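Long-range contact in dUTPase (Streptococcus mutans, PDB 3H6X), which probably hydrolyses dUTP to dUMP and diphosphate: residues 39-45 with 104-110. Residues are numbered along the deposited sequence.
Sequences EISAGAI and KNMTDQT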
loop_
_atom_site.group_PDB
_atom_site.type_symbol
_atom_site.label_atom_id
_atom_site.label_comp_id
_atom_site.label_asym_id
_atom_site.label_seq_id
_atom_site.Cartn_x
_atom_site.Cartn_y
_atom_site.Cartn_z
ATOM N N GLU B 39 -18.680 -13.459 8.337
ATOM C CA GLU B 39 -19.633 -12.372 8.105
ATOM C C GLU B 39 -19.055 -11.031 8.551
ATOM O O GLU B 39 -18.408 -10.931 9.602
ATOM C CB GLU B 39 -20.910 -12.615 8.910
ATOM C CG GLU B 39 -21.870 -13.599 8.290
ATOM C CD GLU B 39 -23.117 -13.758 9.142
ATOM O OE1 GLU B 39 -22.971 -14.069 10.345
ATOM O OE2 GLU B 39 -24.233 -13.553 8.621
ATOM N N ILE B 40 -19.318 -9.993 7.762
ATOM C CA ILE B 40 -18.896 -8.649 8.130
ATOM C C ILE B 40 -20.097 -7.712 8.078
ATOM O O ILE B 40 -20.633 -7.438 6.999
ATOM C CB ILE B 40 -17.776 -8.116 7.209
ATOM C CG1 ILE B 40 -16.647 -9.158 7.107
ATOM C CG2 ILE B 40 -17.251 -6.811 7.752
ATOM C CD1 ILE B 40 -15.485 -8.732 6.244
ATOM N N SER B 41 -20.525 -7.254 9.251
ATOM C CA SER B 41 -21.661 -6.344 9.355
ATOM C C SER B 41 -21.426 -5.020 8.634
ATOM O O SER B 41 -20.300 -4.605 8.394
ATOM C CB SER B 41 -22.002 -6.073 10.827
ATOM O OG SER B 41 -22.278 -7.292 11.491
ATOM N N ALA B 42 -22.514 -4.344 8.292
ATOM C CA ALA B 42 -22.426 -3.021 7.690
ATOM C C ALA B 42 -21.516 -2.094 8.479
ATOM O O ALA B 42 -21.696 -1.911 9.691
ATOM C CB ALA B 42 -23.835 -2.404 7.570
ATOM N N GLY B 43 -20.528 -1.519 7.790
ATOM C CA GLY B 43 -19.601 -0.591 8.414
ATOM C C GLY B 43 -18.569 -1.172 9.372
ATOM O O GLY B 43 -17.745 -0.423 9.922
ATOM N N ALA B 44 -18.593 -2.486 9.571
ATOM C CA ALA B 44 -17.719 -3.129 10.569
ATOM C C ALA B 44 -16.337 -3.483 10.023
ATOM O O ALA B 44 -16.158 -3.683 8.816
ATOM C CB ALA B 44 -18.376 -4.367 11.119
ATOM N N ILE B 45 -15.382 -3.600 10.943
ATOM C CA ILE B 45 -14.052 -4.120 10.629
ATOM C C ILE B 45 -13.916 -5.508 11.257
ATOM O O ILE B 45 -14.166 -5.674 12.459
ATOM C CB ILE B 45 -12.944 -3.234 11.196
ATOM C CG1 ILE B 45 -12.986 -1.829 10.582
ATOM C CG2 ILE B 45 -11.565 -3.877 10.923
ATOM C CD1 ILE B 45 -12.085 -0.843 11.275
ATOM N N LYS B 104 -12.829 -4.085 6.012
ATOM C CA LYS B 104 -13.958 -3.241 6.394
ATOM C C LYS B 104 -15.053 -3.323 5.342
ATOM O O LYS B 104 -14.790 -3.264 4.146
ATOM C CB LYS B 104 -13.534 -1.777 6.569
ATOM C CG LYS B 104 -14.725 -0.889 6.963
ATOM C CD LYS B 104 -14.295 0.507 7.377
ATOM C CE LYS B 104 -15.517 1.393 7.584
ATOM N NZ LYS B 104 -15.117 2.739 8.110
ATOM N N ASN B 105 -16.297 -3.454 5.800
ATOM C CA ASN B 105 -17.449 -3.442 4.910
ATOM C C ASN B 105 -17.947 -2.001 4.776
ATOM O O ASN B 105 -18.490 -1.436 5.730
ATOM C CB ASN B 105 -18.530 -4.339 5.508
ATOM C CG ASN B 105 -19.817 -4.360 4.695
ATOM O OD1 ASN B 105 -19.950 -3.682 3.674
ATOM N ND2 ASN B 105 -20.774 -5.168 5.143
HETATM N N MSE B 106 -17.745 -1.418 3.593
HETATM C CA MSE B 106 -18.138 -0.045 3.316
HETATM C C MSE B 106 -19.623 0.128 3.025
HETATM O O MSE B 106 -20.100 1.263 2.959
HETATM C CB MSE B 106 -17.378 0.491 2.109
HETATM C CG MSE B 106 -15.896 0.487 2.266
HETATM SE SE MSE B 106 -15.074 1.268 0.641
HETATM C CE MSE B 106 -15.660 -0.020 -0.690
ATOM N N THR B 107 -20.336 -0.974 2.844
ATOM C CA THR B 107 -21.745 -0.925 2.440
ATOM C C THR B 107 -22.709 -0.927 3.624
ATOM O O THR B 107 -22.302 -1.020 4.774
ATOM C CB THR B 107 -22.115 -2.102 1.522
ATOM O OG1 THR B 107 -22.323 -3.289 2.296
ATOM C CG2 THR B 107 -21.014 -2.355 0.490
ATOM N N ASP B 108 -24.003 -0.867 3.319
ATOM C CA ASP B 108 -25.020 -0.860 4.367
ATOM C C ASP B 108 -25.704 -2.209 4.568
ATOM O O ASP B 108 -26.717 -2.289 5.269
ATOM C CB ASP B 108 -26.068 0.243 4.112
ATOM C CG ASP B 108 -26.849 0.023 2.832
ATOM O OD1 ASP B 108 -26.709 -1.055 2.213
ATOM O OD2 ASP B 108 -27.615 0.934 2.431
ATOM N N GLN B 109 -25.153 -3.265 3.961
ATOM C CA GLN B 109 -25.674 -4.623 4.138
ATOM C C GLN B 109 -24.548 -5.548 4.562
ATOM O O GLN B 109 -23.411 -5.375 4.125
ATOM C CB GLN B 109 -26.239 -5.157 2.836
ATOM C CG GLN B 109 -27.290 -4.283 2.203
ATOM C CD GLN B 109 -28.701 -4.679 2.608
ATOM O OE1 GLN B 109 -29.013 -5.860 2.751
ATOM N NE2 GLN B 109 -29.565 -3.691 2.775
ATOM N N THR B 110 -24.873 -6.543 5.376
ATOM C CA THR B 110 -23.880 -7.533 5.784
ATOM C C THR B 110 -23.295 -8.214 4.558
ATOM O O THR B 110 -24.028 -8.565 3.625
ATOM C CB THR B 110 -24.506 -8.575 6.726
ATOM O OG1 THR B 110 -24.840 -7.923 7.953
ATOM C CG2 THR B 110 -23.534 -9.717 7.010
HETATM O O HOH W 1 -25.334 -5.378 8.510
#
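Asn-105, ending strand 100-105, lays its CB against CG2 of Ile-40 (3.6 Å), its amide buried between the segments. Asn-105 ND2 donates to Ile-40 O (2.9 Å), weakly to Ser-41 O (3.3 Å), and to Gln-109 O (2.8 Å) in the loop that follows. Asn-105 OD1 accepts from Thr-107 N (2.9 Å), an Asx turn, and Thr-107 OG1 (2.8 Å), so an amide, donor and acceptor both, suits this place. Ser-41 to Ala-44 form a type II turn; Gly-43, at positive phi, fits its third position, and Gly-43 N makes a weak hydrogen bond to Asn-105 O (2.9 Å). Asn-105 N donates a hydrogen bond to Ala-44 O (3.0 Å), and Ile-45 pairs with Lys-104 where antiparallel strands 45-49 and 100-105 of the jelly roll meet. The small Ala-42 CB fits 3.5 Å from Thr-107 O, while a water links Ala-42 N to Thr-110 OG1. All four direct hydrogen bonds between the segments join Asn-105 to backbone atoms, so they depend on chain path, not side chains, at 40-44.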